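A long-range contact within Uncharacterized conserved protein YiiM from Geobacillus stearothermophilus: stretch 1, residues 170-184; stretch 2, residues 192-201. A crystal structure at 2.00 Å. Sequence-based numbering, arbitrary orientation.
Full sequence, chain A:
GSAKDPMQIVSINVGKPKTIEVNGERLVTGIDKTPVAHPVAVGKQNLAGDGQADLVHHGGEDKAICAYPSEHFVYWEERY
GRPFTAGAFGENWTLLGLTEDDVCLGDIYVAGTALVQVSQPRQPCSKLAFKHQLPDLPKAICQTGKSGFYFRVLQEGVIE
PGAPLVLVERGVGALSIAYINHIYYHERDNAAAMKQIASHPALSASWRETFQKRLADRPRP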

ATOM      1  N   ARG A 170      -2.668 -15.183   8.320  1.00 41.79           N
ATOM      2  CA  ARG A 170      -3.674 -14.134   8.415  1.00 41.95           C
ATOM      3  C   ARG A 170      -3.374 -13.229   9.603  1.00 41.34           C
ATOM      4  O   ARG A 170      -3.182 -13.707  10.713  1.00 43.88           O
ATOM      5  CB  ARG A 170      -5.084 -14.735   8.555  1.00 44.06           C
ATOM      6  CG  ARG A 170      -6.232 -13.705   8.730  1.00 45.02           C
ATOM      7  CD  ARG A 170      -6.413 -12.813   7.522  1.00 46.23           C
ATOM      8  NE  ARG A 170      -7.062 -13.507   6.428  1.00 48.47           N
ATOM      9  CZ  ARG A 170      -7.050 -13.123   5.149  1.00 48.21           C
ATOM     10  NH1 ARG A 170      -6.420 -12.017   4.725  1.00 44.72           N
ATOM     11  NH2 ARG A 170      -7.688 -13.877   4.272  1.00 49.59           N
ATOM     12  N   GLY A 171      -3.317 -11.924   9.362  1.00 40.61           N
ATOM     13  CA  GLY A 171      -3.083 -10.955  10.435  1.00 38.89           C
ATOM     14  C   GLY A 171      -4.056 -11.204  11.563  1.00 40.91           C
ATOM     15  O   GLY A 171      -5.222 -11.482  11.331  1.00 40.91           O
ATOM     16  N   VAL A 172      -3.558 -11.154  12.789  1.00 42.56           N
ATOM     17  CA  VAL A 172      -4.367 -11.422  13.961  1.00 45.35           C
ATOM     18  C   VAL A 172      -5.457 -10.389  14.066  1.00 44.40           C
ATOM     19  O   VAL A 172      -5.221  -9.198  13.819  1.00 41.91           O
ATOM     20  CB  VAL A 172      -3.525 -11.403  15.239  1.00 47.11           C
ATOM     21  CG1 VAL A 172      -4.427 -11.551  16.444  1.00 51.35           C
ATOM     22  CG2 VAL A 172      -2.489 -12.519  15.187  1.00 49.93           C
ATOM     23  N   GLY A 173      -6.665 -10.858  14.385  1.00 47.12           N
ATOM     24  CA  GLY A 173      -7.858 -10.016  14.399  1.00 46.78           C
ATOM     25  C   GLY A 173      -8.523  -9.846  13.031  1.00 45.10           C
ATOM     26  O   GLY A 173      -9.659  -9.391  12.959  1.00 45.66           O
ATOM     27  N   ALA A 174      -7.827 -10.216  11.952  1.00 42.33           N
ATOM     28  CA  ALA A 174      -8.374 -10.122  10.611  1.00 41.08           C
ATOM     29  C   ALA A 174      -8.996  -8.743  10.424  1.00 39.47           C
ATOM     30  O   ALA A 174     -10.181  -8.639  10.173  1.00 41.38           O
ATOM     31  CB  ALA A 174      -9.417 -11.230  10.397  1.00 44.03           C
ATOM     32  N   LEU A 175      -8.209  -7.694  10.646  1.00 37.19           N
ATOM     33  CA  LEU A 175      -8.650  -6.311  10.440  1.00 36.26           C
ATOM     34  C   LEU A 175      -8.274  -5.849   9.025  1.00 34.04           C
ATOM     35  O   LEU A 175      -7.096  -5.708   8.708  1.00 32.73           O
ATOM     36  CB  LEU A 175      -7.980  -5.373  11.428  1.00 34.96           C
ATOM     37  CG  LEU A 175      -8.032  -5.768  12.909  1.00 38.31           C
ATOM     38  CD1 LEU A 175      -7.243  -4.757  13.736  1.00 37.67           C
ATOM     39  CD2 LEU A 175      -9.438  -5.903  13.434  1.00 41.49           C
ATOM     40  N   SER A 176      -9.264  -5.612   8.180  1.00 33.96           N
ATOM     41  CA  SER A 176      -8.986  -5.379   6.763  1.00 32.29           C
ATOM     42  C   SER A 176      -8.438  -3.986   6.573  1.00 29.86           C
ATOM     43  O   SER A 176      -8.678  -3.126   7.394  1.00 29.51           O
ATOM     44  CB  SER A 176     -10.227  -5.594   5.905  1.00 33.63           C
ATOM     45  OG  SER A 176     -11.240  -4.685   6.226  1.00 34.25           O
ATOM     46  N   ILE A 177      -7.689  -3.764   5.505  1.00 27.90           N
ATOM     47  CA  ILE A 177      -7.276  -2.395   5.173  1.00 26.60           C
ATOM     48  C   ILE A 177      -8.529  -1.518   4.943  1.00 28.12           C
ATOM     49  O   ILE A 177      -8.536  -0.349   5.311  1.00 28.33           O
ATOM     50  CB  ILE A 177      -6.348  -2.374   3.931  1.00 25.85           C
ATOM     51  CG1 ILE A 177      -5.024  -3.090   4.252  1.00 24.41           C
ATOM     52  CG2 ILE A 177      -6.151  -0.937   3.383  1.00 22.83           C
ATOM     53  CD1 ILE A 177      -4.175  -2.394   5.292  1.00 24.51           C
ATOM     54  N   ALA A 178      -9.598  -2.076   4.359  1.00 29.40           N
ATOM     55  CA  ALA A 178     -10.826  -1.294   4.170  1.00 31.15           C
ATOM     56  C   ALA A 178     -11.401  -0.825   5.491  1.00 32.75           C
ATOM     57  O   ALA A 178     -11.802   0.326   5.606  1.00 32.07           O
ATOM     58  CB  ALA A 178     -11.910  -2.071   3.365  1.00 33.36           C
ATOM     59  N   TYR A 179     -11.458  -1.739   6.464  1.00 34.14           N
ATOM     60  CA  TYR A 179     -11.939  -1.424   7.815  1.00 36.61           C
ATOM     61  C   TYR A 179     -11.085  -0.342   8.450  1.00 35.27           C
ATOM     62  O   TYR A 179     -11.617   0.595   9.016  1.00 36.99           O
ATOM     63  CB  TYR A 179     -11.943  -2.683   8.705  1.00 37.94           C
ATOM     64  CG  TYR A 179     -12.276  -2.429  10.156  1.00 41.73           C
ATOM     65  CD1 TYR A 179     -13.590  -2.209  10.565  1.00 45.68           C
ATOM     66  CD2 TYR A 179     -11.266  -2.409  11.126  1.00 42.29           C
ATOM     67  CE1 TYR A 179     -13.890  -1.973  11.900  1.00 49.55           C
ATOM     68  CE2 TYR A 179     -11.556  -2.166  12.461  1.00 45.26           C
ATOM     69  CZ  TYR A 179     -12.865  -1.959  12.842  1.00 48.34           C
ATOM     70  OH  TYR A 179     -13.131  -1.721  14.160  1.00 53.58           O
ATOM     71  N   ILE A 180      -9.758  -0.482   8.363  1.00 32.99           N
ATOM     72  CA  ILE A 180      -8.856   0.471   9.006  1.00 32.15           C
ATOM     73  C   ILE A 180      -8.982   1.864   8.361  1.00 31.96           C
ATOM     74  O   ILE A 180      -9.062   2.858   9.066  1.00 33.45           O
ATOM     75  CB  ILE A 180      -7.401  -0.021   9.033  1.00 30.45           C
ATOM     76  CG1 ILE A 180      -7.277  -1.283   9.923  1.00 32.26           C
ATOM     77  CG2 ILE A 180      -6.530   1.068   9.580  1.00 29.62           C
ATOM     78  CD1 ILE A 180      -5.998  -2.121   9.745  1.00 31.27           C
ATOM     79  N   ASN A 181      -9.074   1.944   7.038  1.00 30.80           N
ATOM     80  CA  ASN A 181      -9.306   3.231   6.385  1.00 31.44           C
ATOM     81  C   ASN A 181     -10.634   3.840   6.843  1.00 34.94           C
ATOM     82  O   ASN A 181     -10.757   5.052   7.025  1.00 35.91           O
ATOM     83  CB  ASN A 181      -9.365   3.077   4.859  1.00 31.17           C
ATOM     84  CG  ASN A 181      -8.001   3.163   4.193  1.00 29.75           C
ATOM     85  OD1 ASN A 181      -7.082   3.785   4.710  1.00 31.76           O
ATOM     86  ND2 ASN A 181      -7.895   2.592   3.021  1.00 26.72           N
ATOM     87  N   HIS A 182     -11.647   2.990   6.976  1.00 36.44           N
ATOM     88  CA  HIS A 182     -12.956   3.459   7.342  1.00 40.03           C
ATOM     89  C   HIS A 182     -12.939   4.118   8.729  1.00 41.85           C
ATOM     90  O   HIS A 182     -13.507   5.197   8.885  1.00 44.89           O
ATOM     91  CB  HIS A 182     -13.997   2.345   7.246  1.00 41.43           C
ATOM     92  CG  HIS A 182     -15.343   2.779   7.704  1.00 46.38           C
ATOM     93  ND1 HIS A 182     -16.191   3.507   6.901  1.00 50.25           N
ATOM     94  CD2 HIS A 182     -15.959   2.658   8.903  1.00 50.17           C
ATOM     95  CE1 HIS A 182     -17.293   3.786   7.577  1.00 55.75           C
ATOM     96  NE2 HIS A 182     -17.176   3.281   8.795  1.00 55.22           N
ATOM     97  N   ILE A 183     -12.290   3.479   9.708  1.00 41.10           N
ATOM     98  CA  ILE A 183     -12.141   4.034  11.066  1.00 43.10           C
ATOM     99  C   ILE A 183     -11.371   5.348  11.040  1.00 43.63           C
ATOM    100  O   ILE A 183     -11.775   6.325  11.635  1.00 46.38           O
ATOM    101  CB  ILE A 183     -11.392   3.059  12.034  1.00 42.10           C
ATOM    102  CG1 ILE A 183     -12.122   1.712  12.150  1.00 41.23           C
ATOM    103  CG2 ILE A 183     -11.249   3.675  13.444  1.00 43.93           C
ATOM    104  CD1 ILE A 183     -13.549   1.825  12.616  1.00 47.24           C
ATOM    105  N   TYR A 184     -10.264   5.346  10.316  1.00 41.96           N
ATOM    106  CA  TYR A 184      -9.347   6.480  10.220  1.00 43.22           C
ATOM    107  C   TYR A 184      -9.990   7.715   9.556  1.00 46.10           C
ATOM    108  O   TYR A 184      -9.808   8.837  10.017  1.00 48.18           O
ATOM    109  CB  TYR A 184      -8.101   6.023   9.433  1.00 40.25           C
ATOM    110  CG  TYR A 184      -6.974   7.028   9.327  1.00 43.16           C
ATOM    111  CD1 TYR A 184      -5.898   6.974  10.201  1.00 46.09           C
ATOM    112  CD2 TYR A 184      -6.978   8.026   8.347  1.00 46.85           C
ATOM    113  CE1 TYR A 184      -4.846   7.880  10.114  1.00 48.58           C
ATOM    114  CE2 TYR A 184      -5.938   8.961   8.264  1.00 49.66           C
ATOM    115  CZ  TYR A 184      -4.874   8.864   9.148  1.00 50.89           C
ATOM    116  OH  TYR A 184      -3.834   9.749   9.083  1.00 53.40           O
ATOM    117  N   ALA A 192     -13.206   2.390  20.952  1.00 77.43           N
ATOM    118  CA  ALA A 192     -12.966   0.943  20.963  1.00 75.53           C
ATOM    119  C   ALA A 192     -12.300   0.478  19.667  1.00 68.86           C
ATOM    120  O   ALA A 192     -11.400  -0.368  19.693  1.00 66.11           O
ATOM    121  CB  ALA A 192     -14.270   0.188  21.189  1.00 79.53           C
ATOM    122  N   ALA A 193     -12.744   1.036  18.540  1.00 66.43           N
ATOM    123  CA  ALA A 193     -12.179   0.698  17.238  1.00 60.88           C
ATOM    124  C   ALA A 193     -10.709   1.124  17.131  1.00 57.24           C
ATOM    125  O   ALA A 193      -9.861   0.343  16.714  1.00 54.02           O
ATOM    126  CB  ALA A 193     -12.993   1.335  16.133  1.00 60.15           C
ATOM    127  N   MET A 194     -10.418   2.362  17.516  1.00 58.42           N
ATOM    128  CA  MET A 194      -9.063   2.901  17.429  1.00 56.27           C
ATOM    129  C   MET A 194      -8.089   2.188  18.375  1.00 56.56           C
ATOM    130  O   MET A 194      -6.998   1.794  17.944  1.00 53.60           O
ATOM    131  CB  MET A 194      -9.051   4.419  17.653  1.00 58.41           C
ATOM    132  CG  MET A 194      -9.700   5.214  16.502  1.00 58.46           C
ATOM    133  SD  MET A 194      -9.519   7.008  16.684  1.00 62.77           S
ATOM    134  CE  MET A 194     -10.473   7.298  18.173  1.00 69.08           C
ATOM    135  N   LYS A 195      -8.478   1.999  19.637  1.00 60.57           N
ATOM    136  CA  LYS A 195      -7.624   1.301  20.605  1.00 61.86           C
ATOM    137  C   LYS A 195      -7.231  -0.079  20.064  1.00 58.76           C
ATOM    138  O   LYS A 195      -6.071  -0.478  20.142  1.00 57.57           O
ATOM    139  CB  LYS A 195      -8.302   1.159  21.979  1.00 67.63           C
ATOM    140  CG  LYS A 195      -7.325   0.789  23.115  1.00 70.63           C
ATOM    141  CD  LYS A 195      -7.978   0.851  24.509  1.00 77.03           C
ATOM    142  CE  LYS A 195      -7.041   1.491  25.543  1.00 80.45           C
ATOM    143  NZ  LYS A 195      -7.464   1.316  26.972  1.00 86.67           N
ATOM    144  N   GLN A 196      -8.200  -0.790  19.499  1.00 58.04           N
ATOM    145  CA  GLN A 196      -7.967  -2.126  18.951  1.00 55.87           C
ATOM    146  C   GLN A 196      -6.953  -2.140  17.793  1.00 50.28           C
ATOM    147  O   GLN A 196      -6.041  -2.970  17.756  1.00 49.69           O
ATOM    148  CB  GLN A 196      -9.287  -2.702  18.467  1.00 57.20           C
ATOM    149  CG  GLN A 196      -9.139  -3.971  17.661  1.00 56.69           C
ATOM    150  CD  GLN A 196     -10.413  -4.335  16.950  1.00 59.03           C
ATOM    151  OE1 GLN A 196     -10.958  -5.409  17.183  1.00 62.58           O
ATOM    152  NE2 GLN A 196     -10.903  -3.439  16.077  1.00 57.31           N
ATOM    153  N   ILE A 197      -7.117  -1.222  16.851  1.00 46.81           N
ATOM    154  CA  ILE A 197      -6.192  -1.127  15.726  1.00 41.93           C
ATOM    155  C   ILE A 197      -4.807  -0.670  16.207  1.00 41.68           C
ATOM    156  O   ILE A 197      -3.792  -1.223  15.798  1.00 39.63           O
ATOM    157  CB  ILE A 197      -6.723  -0.181  14.623  1.00 39.46           C
ATOM    158  CG1 ILE A 197      -8.028  -0.746  14.010  1.00 40.09           C
ATOM    159  CG2 ILE A 197      -5.671  -0.002  13.574  1.00 34.28           C
ATOM    160  CD1 ILE A 197      -8.885   0.282  13.214  1.00 34.26           C
ATOM    161  N   ALA A 198      -4.777   0.339  17.073  1.00 43.81           N
ATOM    162  CA  ALA A 198      -3.533   0.812  17.665  1.00 44.90           C
ATOM    163  C   ALA A 198      -2.791  -0.287  18.446  1.00 46.26           C
ATOM    164  O   ALA A 198      -1.571  -0.229  18.577  1.00 46.36           O
ATOM    165  CB  ALA A 198      -3.800   2.001  18.573  1.00 48.46           C
ATOM    166  N   SER A 199      -3.543  -1.260  18.961  1.00 47.28           N
ATOM    167  CA  SER A 199      -3.001  -2.373  19.738  1.00 49.26           C
ATOM    168  C   SER A 199      -2.343  -3.439  18.890  1.00 46.57           C
ATOM    169  O   SER A 199      -1.569  -4.255  19.422  1.00 47.53           O
ATOM    170  CB  SER A 199      -4.106  -3.033  20.550  1.00 52.52           C
ATOM    171  OG  SER A 199      -4.489  -2.168  21.597  1.00 56.44           O
ATOM    172  N   HIS A 200      -2.636  -3.433  17.589  1.00 42.09           N
ATOM    173  CA  HIS A 200      -2.052  -4.410  16.699  1.00 40.25           C
ATOM    174  C   HIS A 200      -0.529  -4.251  16.543  1.00 39.53           C
ATOM    175  O   HIS A 200      -0.050  -3.219  16.089  1.00 38.54           O
ATOM    176  CB  HIS A 200      -2.712  -4.389  15.330  1.00 37.26           C
ATOM    177  CG  HIS A 200      -2.653  -5.709  14.636  1.00 37.94           C
ATOM    178  ND1 HIS A 200      -1.465  -6.288  14.252  1.00 37.12           N
ATOM    179  CD2 HIS A 200      -3.628  -6.586  14.299  1.00 38.46           C
ATOM    180  CE1 HIS A 200      -1.712  -7.459  13.689  1.00 39.39           C
ATOM    181  NE2 HIS A 200      -3.018  -7.660  13.699  1.00 38.48           N
ATOM    182  N   PRO A 201       0.234  -5.292  16.898  1.00 40.66           N
ATOM    183  CA  PRO A 201       1.705  -5.229  16.834  1.00 41.24           C
ATOM    184  C   PRO A 201       2.273  -5.001  15.420  1.00 38.18           C
ATOM    185  O   PRO A 201       3.392  -4.536  15.278  1.00 38.24           O
ATOM    186  CB  PRO A 201       2.129  -6.601  17.351  1.00 43.43           C
ATOM    187  CG  PRO A 201       0.952  -7.087  18.140  1.00 45.02           C
ATOM    188  CD  PRO A 201      -0.236  -6.572  17.456  1.00 43.17           C
TER

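Two helices, 177-184 and 192-199, pack against each other with the loop that precedes the first. Their N-to-C directions differ by 129°, so they run in roughly opposing senses but cross obliquely. The axes come no closer than 10.4 Å, which leaves room for a layer of side chains between them. The nearest CA atoms of the two helices are those of I183 and A193, 7.0 Å apart, and of I180 and I197, 7.4 Å apart. The contact buries 478 Å² in total and is mainly apolar.

The loop turns before the first helix begins. G171 to A174 form a type II beta turn, closed by A174 N donating to G171 O at 3.0 Å. G173 has a positive phi of 84°, a value that favours glycine. S176 then caps the helix. Its chi1 is p (63°), which places OG to accept from Y179 N at 3.0 Å.

I197 is the centre of the apolar packing and loses the most area to the other stretch. Its chi1 is m and its chi2 is t, so the chain is extended through CG1 to CD1. CD1 reaches three residues of the first helix: Y179 CE2 at 3.7 Å, I183 CG1 at 3.7 Å and I180 CG1 at 4.0 Å. These residues lie on successive turns or next to each other on the helix, so one methyl group meets all three. I180 has the same m, t rotamer. Its CA-to-CB bond points sideways, and it touches I197 from the flank.

I183 is m at both chi1 and chi2. In this conformation CD1 lies 3.6 Å from A193 CB, while CG2 lies 3.8 Å from M194 CG. A193 points toward the first helix but has only a methyl group, and the CA atoms of this pair are the closest in the register. M194 points sideways and joins the contact through its CG.

Y179 has chi1 t, which carries its ring toward the second helix. The hydroxyl end reaches furthest: OH is 3.6 Å from A193 CB and 3.4 Å from Q196 NE2. Q196 is t at chi1 and chi2, an extended chain that brings its amide to the exposed margin of the contact. There NE2 also lies 3.9 Å from L175 CD2.

L175, m at chi1 and t at chi2, points toward the second stretch and packs against I197 and H200. Its CD1 is 4.1 Å from I197 CG1 and 4.1 Å from H200 CD2. Leucine thus links the apolar cluster to the histidine.

H200 follows the second helix and supplies the one hydrogen bond across the stretches. With chi1 t (-152°) and chi2 -64°, its ring points toward the turn. NE2 donates to V172 O at 2.7 Å. The distance is short, but the angle at the hydrogen is 129°, so the bond is weak. The carbonyl oxygen lies at the ring edge, near its plane. ND1 is hydrogen-bonded just outside the stretches, so both ring nitrogens have partners.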